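Local coordinates for VirX1 (Cyanophage Syn10, PDB 6QGM), which is a viral flavin-dependent halogenase of the tryptophan halogenase family, able to iodinate diverse substrates, at residues H188-Y196 against Y208-I217; F402-M411 against G461-L471. One frame throughout, in Å; residues are numbered along the deposited sequence.

Contact 1: H188-Y196 against Y208-I217; sequences HIQGKVTGY and YIILDQETAI
Lys192 and Asp212 meet through two hydrogen bonds. Lys192 O accepts Asp212 N at 2.7 Å. In return, the carboxylate oxygen Asp212 OD1 takes Lys192 N at 2.9 Å on its syn side, 34° out of the carboxylate plane. Asp212 CG lies beside its own backbone N (chi1 -53°), which brings the carboxylate back to the backbone of Lys192, at the break in strand 187-198; the lysine's extended chain leads away, and the acid serves a peptide N-H rather than the ammonium group. Next along, the Thr194 hydroxyl oxygen accepts Gln213 N at 3.0 Å in a bent bond. A classic beta bulge sets Thr194 and Gly195 opposite the single residue Ile210: Thr194 N donates to Ile210 O at 2.9 Å, and Ile210 N to Gly195 O at 2.8 Å.

Packing then spreads over one face of the antiparallel pair. Leu211 straddles two neighbours, CD2 reaching Ile189 CG2 at 3.5 Å and CD1 reaching Val193 CG2 at 4.0 Å, while Ile209 CD1 meets the same Val193 methyl. Backbone bonds from Ile189 to Leu34 and Glu36 join the hairpin to strand 31-36, consistent with a Rossmann-type sheet. The chemistry is thus divided: the apolar face of Val193, Ile209 and Leu211 packs with Ile35 and Val10 of nearby strands, Val193 also against helix 231-236, and the more exposed turn is held by a carboxylate and a hydroxyl that both accept backbone N-H groups.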
# COMPACT_ATOMS: atom_id res chain seq x y z
N HIS B 188 26.03 -14.80 37.12
CA HIS B 188 24.83 -15.46 37.69
C HIS B 188 24.59 -14.92 39.09
O HIS B 188 25.47 -15.11 39.92
CB HIS B 188 25.03 -16.98 37.71
CG HIS B 188 23.79 -17.76 37.89
ND1 HIS B 188 23.81 -19.04 38.38
CD2 HIS B 188 22.50 -17.45 37.68
CE1 HIS B 188 22.58 -19.50 38.46
NE2 HIS B 188 21.75 -18.54 38.03
N ILE B 189 23.46 -14.25 39.32
CA ILE B 189 23.09 -13.64 40.63
C ILE B 189 21.82 -14.32 41.14
O ILE B 189 20.76 -14.18 40.49
CB ILE B 189 22.91 -12.11 40.50
CG1 ILE B 189 24.23 -11.44 40.11
CG2 ILE B 189 22.31 -11.53 41.78
CD1 ILE B 189 24.08 -9.98 39.77
N GLN B 190 21.94 -15.04 42.27
CA GLN B 190 20.83 -15.78 42.92
C GLN B 190 20.08 -14.80 43.81
O GLN B 190 20.71 -14.22 44.70
CB GLN B 190 21.38 -16.95 43.74
CG GLN B 190 22.26 -17.94 42.98
CD GLN B 190 21.49 -18.98 42.19
OE1 GLN B 190 20.94 -18.68 41.14
NE2 GLN B 190 21.45 -20.20 42.71
N GLY B 191 18.80 -14.57 43.56
CA GLY B 191 18.02 -13.57 44.31
C GLY B 191 16.64 -13.33 43.72
O GLY B 191 16.41 -13.65 42.55
N LYS B 192 15.75 -12.83 44.57
CA LYS B 192 14.37 -12.39 44.23
C LYS B 192 14.42 -10.87 44.06
O LYS B 192 14.87 -10.19 44.99
CB LYS B 192 13.41 -12.81 45.35
CG LYS B 192 11.99 -12.28 45.23
CD LYS B 192 10.99 -12.97 46.11
CE LYS B 192 9.73 -12.17 46.30
NZ LYS B 192 9.03 -12.61 47.53
N VAL B 193 14.01 -10.37 42.89
CA VAL B 193 13.75 -8.93 42.63
C VAL B 193 12.48 -8.53 43.39
O VAL B 193 11.42 -9.08 43.05
CB VAL B 193 13.60 -8.63 41.13
CG1 VAL B 193 13.19 -7.19 40.89
CG2 VAL B 193 14.87 -8.99 40.39
N THR B 194 12.60 -7.63 44.38
CA THR B 194 11.49 -7.24 45.30
C THR B 194 10.96 -5.85 44.95
O THR B 194 9.76 -5.63 45.17
CB THR B 194 11.92 -7.32 46.77
OG1 THR B 194 12.93 -6.35 47.06
CG2 THR B 194 12.41 -8.71 47.14
N GLY B 195 11.81 -4.95 44.43
CA GLY B 195 11.43 -3.55 44.16
C GLY B 195 12.39 -2.86 43.20
O GLY B 195 13.25 -3.55 42.58
N TYR B 196 12.27 -1.53 43.11
CA TYR B 196 13.04 -0.68 42.16
C TYR B 196 13.05 0.76 42.65
O TYR B 196 12.24 1.11 43.46
CB TYR B 196 12.39 -0.71 40.77
CG TYR B 196 11.05 -0.04 40.74
CD1 TYR B 196 9.90 -0.76 40.98
CD2 TYR B 196 10.91 1.31 40.44
CE1 TYR B 196 8.64 -0.18 40.93
CE2 TYR B 196 9.66 1.91 40.44
CZ TYR B 196 8.52 1.16 40.65
OH TYR B 196 7.29 1.72 40.62
N TYR B 208 18.22 1.70 39.74
CA TYR B 208 18.61 0.31 40.09
C TYR B 208 17.35 -0.49 40.39
O TYR B 208 16.27 0.12 40.52
CB TYR B 208 19.58 0.30 41.27
CG TYR B 208 19.09 0.99 42.51
CD1 TYR B 208 19.31 2.34 42.70
CD2 TYR B 208 18.46 0.29 43.53
CE1 TYR B 208 18.94 2.98 43.87
CE2 TYR B 208 18.09 0.92 44.71
CZ TYR B 208 18.29 2.28 44.87
OH TYR B 208 17.88 2.88 46.02
N ILE B 209 17.46 -1.82 40.45
CA ILE B 209 16.37 -2.70 40.98
C ILE B 209 16.87 -3.28 42.31
O ILE B 209 18.12 -3.31 42.50
CB ILE B 209 15.96 -3.79 39.97
CG1 ILE B 209 17.15 -4.65 39.55
CG2 ILE B 209 15.25 -3.17 38.78
CD1 ILE B 209 16.78 -5.88 38.76
N ILE B 210 15.95 -3.69 43.18
CA ILE B 210 16.27 -4.21 44.54
C ILE B 210 16.13 -5.73 44.54
O ILE B 210 15.10 -6.25 44.02
CB ILE B 210 15.39 -3.56 45.63
CG1 ILE B 210 15.13 -2.09 45.38
CG2 ILE B 210 16.02 -3.79 47.00
CD1 ILE B 210 16.37 -1.30 45.26
N LEU B 211 17.14 -6.39 45.14
CA LEU B 211 17.24 -7.86 45.33
C LEU B 211 17.03 -8.19 46.82
O LEU B 211 17.79 -7.66 47.65
CB LEU B 211 18.63 -8.30 44.88
CG LEU B 211 18.64 -9.59 44.07
CD1 LEU B 211 18.18 -9.32 42.65
CD2 LEU B 211 20.02 -10.23 44.08
N ASP B 212 16.05 -9.04 47.13
CA ASP B 212 15.78 -9.54 48.51
C ASP B 212 15.64 -8.36 49.48
O ASP B 212 16.19 -8.45 50.60
CB ASP B 212 16.89 -10.51 48.94
CG ASP B 212 17.14 -11.62 47.94
OD1 ASP B 212 16.14 -12.18 47.42
OD2 ASP B 212 18.34 -11.91 47.69
N GLN B 213 14.96 -7.29 49.05
CA GLN B 213 14.69 -6.08 49.87
C GLN B 213 16.00 -5.52 50.47
O GLN B 213 15.92 -4.89 51.54
CB GLN B 213 13.66 -6.43 50.96
CG GLN B 213 12.23 -6.36 50.43
CD GLN B 213 11.16 -7.07 51.21
OE1 GLN B 213 11.02 -6.85 52.41
NE2 GLN B 213 10.38 -7.89 50.52
N GLU B 214 17.15 -5.72 49.83
CA GLU B 214 18.47 -5.29 50.37
C GLU B 214 19.38 -4.74 49.26
O GLU B 214 19.72 -3.54 49.30
CB GLU B 214 19.15 -6.44 51.13
CG GLU B 214 18.54 -6.72 52.48
CD GLU B 214 18.36 -5.49 53.36
OE1 GLU B 214 19.13 -4.51 53.21
OE2 GLU B 214 17.42 -5.50 54.17
N THR B 215 19.79 -5.59 48.31
CA THR B 215 20.89 -5.32 47.34
C THR B 215 20.35 -4.62 46.08
O THR B 215 19.41 -5.13 45.45
CB THR B 215 21.63 -6.62 46.99
OG1 THR B 215 22.20 -7.06 48.22
CG2 THR B 215 22.71 -6.45 45.95
N ALA B 216 20.99 -3.51 45.70
CA ALA B 216 20.71 -2.73 44.48
C ALA B 216 21.57 -3.25 43.32
O ALA B 216 22.80 -3.24 43.45
CB ALA B 216 20.98 -1.27 44.73
N ILE B 217 20.92 -3.70 42.24
CA ILE B 217 21.58 -4.09 40.96
C ILE B 217 21.53 -2.89 40.01
O ILE B 217 20.42 -2.45 39.67
CB ILE B 217 20.94 -5.35 40.34
CG1 ILE B 217 21.38 -6.65 41.02
CG2 ILE B 217 21.23 -5.41 38.84
CD1 ILE B 217 21.20 -6.66 42.50

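Contact 2: F402-M411 against G461-L471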
# COMPACT_ATOMS: atom_id res chain seq x y z
N PHE B 402 -3.05 -14.67 11.89
CA PHE B 402 -2.82 -15.97 11.21
C PHE B 402 -3.45 -17.09 12.06
O PHE B 402 -4.18 -17.94 11.52
CB PHE B 402 -1.33 -16.20 10.96
CG PHE B 402 -1.01 -17.51 10.30
CD1 PHE B 402 -1.79 -18.05 9.28
CD2 PHE B 402 0.11 -18.22 10.69
CE1 PHE B 402 -1.46 -19.27 8.70
CE2 PHE B 402 0.44 -19.44 10.11
CZ PHE B 402 -0.35 -19.97 9.13
N VAL B 403 -3.19 -17.07 13.37
CA VAL B 403 -3.72 -18.08 14.33
C VAL B 403 -5.25 -17.97 14.33
O VAL B 403 -5.90 -19.02 14.27
CB VAL B 403 -3.10 -17.89 15.73
CG1 VAL B 403 -3.81 -18.67 16.81
CG2 VAL B 403 -1.63 -18.26 15.72
N ALA B 404 -5.81 -16.76 14.33
CA ALA B 404 -7.28 -16.53 14.31
C ALA B 404 -7.90 -17.18 13.06
O ALA B 404 -9.04 -17.69 13.18
CB ALA B 404 -7.59 -15.05 14.38
N MET B 405 -7.19 -17.19 11.93
CA MET B 405 -7.71 -17.74 10.65
C MET B 405 -7.95 -19.25 10.76
O MET B 405 -8.86 -19.74 10.07
CB MET B 405 -6.75 -17.44 9.50
CG MET B 405 -6.83 -16.01 9.01
SD MET B 405 -5.90 -15.71 7.51
CE MET B 405 -6.22 -13.97 7.26
N HIS B 406 -7.19 -19.96 11.60
CA HIS B 406 -7.35 -21.42 11.86
C HIS B 406 -8.75 -21.72 12.41
O HIS B 406 -9.27 -22.82 12.13
CB HIS B 406 -6.31 -21.94 12.86
CG HIS B 406 -4.90 -21.88 12.37
ND1 HIS B 406 -4.30 -20.71 11.97
CD2 HIS B 406 -3.95 -22.83 12.27
CE1 HIS B 406 -3.05 -20.95 11.60
NE2 HIS B 406 -2.82 -22.25 11.79
N TYR B 407 -9.31 -20.80 13.20
CA TYR B 407 -10.64 -20.92 13.83
C TYR B 407 -11.71 -20.42 12.84
O TYR B 407 -12.71 -21.11 12.62
CB TYR B 407 -10.70 -20.11 15.13
CG TYR B 407 -9.79 -20.59 16.24
CD1 TYR B 407 -10.13 -21.67 17.02
CD2 TYR B 407 -8.61 -19.93 16.53
CE1 TYR B 407 -9.31 -22.12 18.04
CE2 TYR B 407 -7.77 -20.35 17.54
CZ TYR B 407 -8.13 -21.45 18.31
OH TYR B 407 -7.32 -21.88 19.32
N ALA B 408 -11.47 -19.24 12.27
CA ALA B 408 -12.45 -18.44 11.52
C ALA B 408 -13.06 -19.25 10.36
O ALA B 408 -14.26 -19.08 10.09
CB ALA B 408 -11.78 -17.20 11.00
N TYR B 409 -12.24 -20.09 9.72
CA TYR B 409 -12.58 -20.80 8.45
C TYR B 409 -12.98 -22.25 8.72
O TYR B 409 -13.31 -22.93 7.75
CB TYR B 409 -11.41 -20.67 7.48
CG TYR B 409 -11.27 -19.29 6.92
CD1 TYR B 409 -12.17 -18.83 5.97
CD2 TYR B 409 -10.27 -18.42 7.35
CE1 TYR B 409 -12.06 -17.56 5.42
CE2 TYR B 409 -10.17 -17.14 6.84
CZ TYR B 409 -11.08 -16.71 5.88
OH TYR B 409 -11.01 -15.44 5.40
N SER B 410 -12.98 -22.70 9.98
CA SER B 410 -13.41 -24.06 10.35
C SER B 410 -14.87 -24.27 9.93
O SER B 410 -15.61 -23.27 9.82
CB SER B 410 -13.24 -24.33 11.81
OG SER B 410 -13.79 -25.59 12.15
N MET B 411 -15.25 -25.53 9.70
CA MET B 411 -16.66 -25.93 9.43
C MET B 411 -17.39 -26.20 10.75
O MET B 411 -18.63 -26.26 10.72
CB MET B 411 -16.74 -27.16 8.53
CG MET B 411 -16.12 -26.91 7.18
SD MET B 411 -16.39 -28.25 6.00
CE MET B 411 -18.16 -28.09 5.74
N GLY B 461 1.49 -19.67 4.05
CA GLY B 461 1.01 -20.34 5.27
C GLY B 461 -0.50 -20.43 5.31
O GLY B 461 -1.04 -21.52 5.61
N ILE B 462 -1.17 -19.31 5.01
CA ILE B 462 -2.65 -19.23 4.88
C ILE B 462 -3.12 -20.33 3.91
O ILE B 462 -4.16 -20.96 4.20
CB ILE B 462 -3.09 -17.82 4.43
CG1 ILE B 462 -3.02 -16.84 5.60
CG2 ILE B 462 -4.50 -17.86 3.82
CD1 ILE B 462 -3.02 -15.38 5.18
N SER B 463 -2.39 -20.54 2.82
CA SER B 463 -2.78 -21.51 1.77
C SER B 463 -2.99 -22.90 2.38
O SER B 463 -4.01 -23.52 2.06
CB SER B 463 -1.78 -21.51 0.64
OG SER B 463 -1.97 -20.37 -0.17
N PHE B 464 -2.09 -23.36 3.26
CA PHE B 464 -2.18 -24.71 3.86
C PHE B 464 -3.41 -24.82 4.77
O PHE B 464 -4.04 -25.88 4.83
CB PHE B 464 -0.91 -25.04 4.65
CG PHE B 464 0.32 -25.21 3.80
CD1 PHE B 464 0.59 -26.40 3.15
CD2 PHE B 464 1.19 -24.15 3.64
CE1 PHE B 464 1.72 -26.54 2.36
CE2 PHE B 464 2.32 -24.28 2.85
CZ PHE B 464 2.57 -25.47 2.20
N ILE B 465 -3.74 -23.74 5.48
CA ILE B 465 -4.83 -23.69 6.49
C ILE B 465 -6.20 -23.69 5.79
O ILE B 465 -7.02 -24.56 6.13
CB ILE B 465 -4.64 -22.46 7.41
CG1 ILE B 465 -3.29 -22.48 8.12
CG2 ILE B 465 -5.79 -22.36 8.41
CD1 ILE B 465 -2.95 -23.79 8.81
N ILE B 466 -6.44 -22.78 4.85
CA ILE B 466 -7.74 -22.69 4.12
C ILE B 466 -7.91 -23.90 3.18
O ILE B 466 -9.07 -24.35 3.00
CB ILE B 466 -7.94 -21.33 3.41
CG1 ILE B 466 -6.94 -21.10 2.28
CG2 ILE B 466 -7.93 -20.20 4.42
CD1 ILE B 466 -7.15 -19.81 1.54
N ALA B 467 -6.82 -24.43 2.62
CA ALA B 467 -6.82 -25.71 1.86
C ALA B 467 -7.34 -26.84 2.75
O ALA B 467 -8.28 -27.56 2.31
CB ALA B 467 -5.45 -26.04 1.33
N GLY B 468 -6.76 -26.99 3.95
CA GLY B 468 -7.10 -28.04 4.93
C GLY B 468 -8.52 -27.91 5.43
O GLY B 468 -9.11 -28.94 5.80
N HIS B 469 -9.05 -26.68 5.47
CA HIS B 469 -10.44 -26.41 5.91
C HIS B 469 -11.41 -26.66 4.75
O HIS B 469 -12.62 -26.52 4.97
CB HIS B 469 -10.56 -24.99 6.47
CG HIS B 469 -10.15 -24.85 7.90
ND1 HIS B 469 -10.43 -25.82 8.84
CD2 HIS B 469 -9.53 -23.85 8.56
CE1 HIS B 469 -9.98 -25.42 10.02
NE2 HIS B 469 -9.42 -24.21 9.87
N GLY B 470 -10.90 -26.98 3.56
CA GLY B 470 -11.69 -27.43 2.40
C GLY B 470 -12.06 -26.30 1.46
O GLY B 470 -13.05 -26.43 0.76
N LEU B 471 -11.27 -25.24 1.42
CA LEU B 471 -11.48 -24.12 0.46
C LEU B 471 -10.54 -24.28 -0.74
O LEU B 471 -9.49 -24.87 -0.60
CB LEU B 471 -11.25 -22.79 1.20
CG LEU B 471 -12.20 -22.50 2.36
CD1 LEU B 471 -11.57 -21.53 3.35
CD2 LEU B 471 -13.51 -21.97 1.87
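His406 and Ile465 meet midway along a nearly parallel helix pair, whose short axes approach to 9.7 Å and lie 11° from parallel. Apolar packing runs along the seam. Ile462 CG1 touches Met405 SD at 3.6 Å. Phe402 CG lies anti to the backbone N (chi1 179°), which carries the ring to Gly461 and brings CE1 within 3.7 Å of Ile465 CG1. Toward the C-terminal ends, the Tyr409 ring has Ile466 CG2 over one face, while the Leu471 side chain crosses that of Tyr409 at about a right angle, CD1 to CD1 3.8 Å.

CH-pi contacts come next. Ile465 CG1 lies 4.0 Å from the centroid of the His406 ring, over its face. That ring is fixed by ND1, which donates to Phe402 O in the ring plane, and by NE2, hydrogen-bonded to Glu355. Ser410 CA similarly covers a face of the His469 ring.

Polar contacts gather where Gly470, with positive phi, closes helix 462-468 in a Schellman motif. Arg376 of the second subunit binds both Tyr409 O and His469 O at the subunit interface. Across the pair itself, a single hydrogen bond joins the segments: His469 NE2 donates to His406 O at 2.7 Å, the oxygen lying 20° out of the imidazole plane.

From the N terminus, the chain first lays down strands 6-10 and 31-36 of the mixed eight-stranded sheet, and contact 1 then adds a hairpin to it, closing a loop of only 11 residues between 188-196 and 208-217. More than 180 residues follow, taking in most of the second sheet, before 402-411 ends the long helix 382-408. Contact 2 returns to that helix end after 49 residues that include helices 416-424 and 441-451. The two loops are in series, neither enclosing nor crossing the other, with centres 47 Å apart on opposite sides of the chain's centre. One is local sheet extension; the other ties together two helices well separated along the chain, beside a neighbouring subunit.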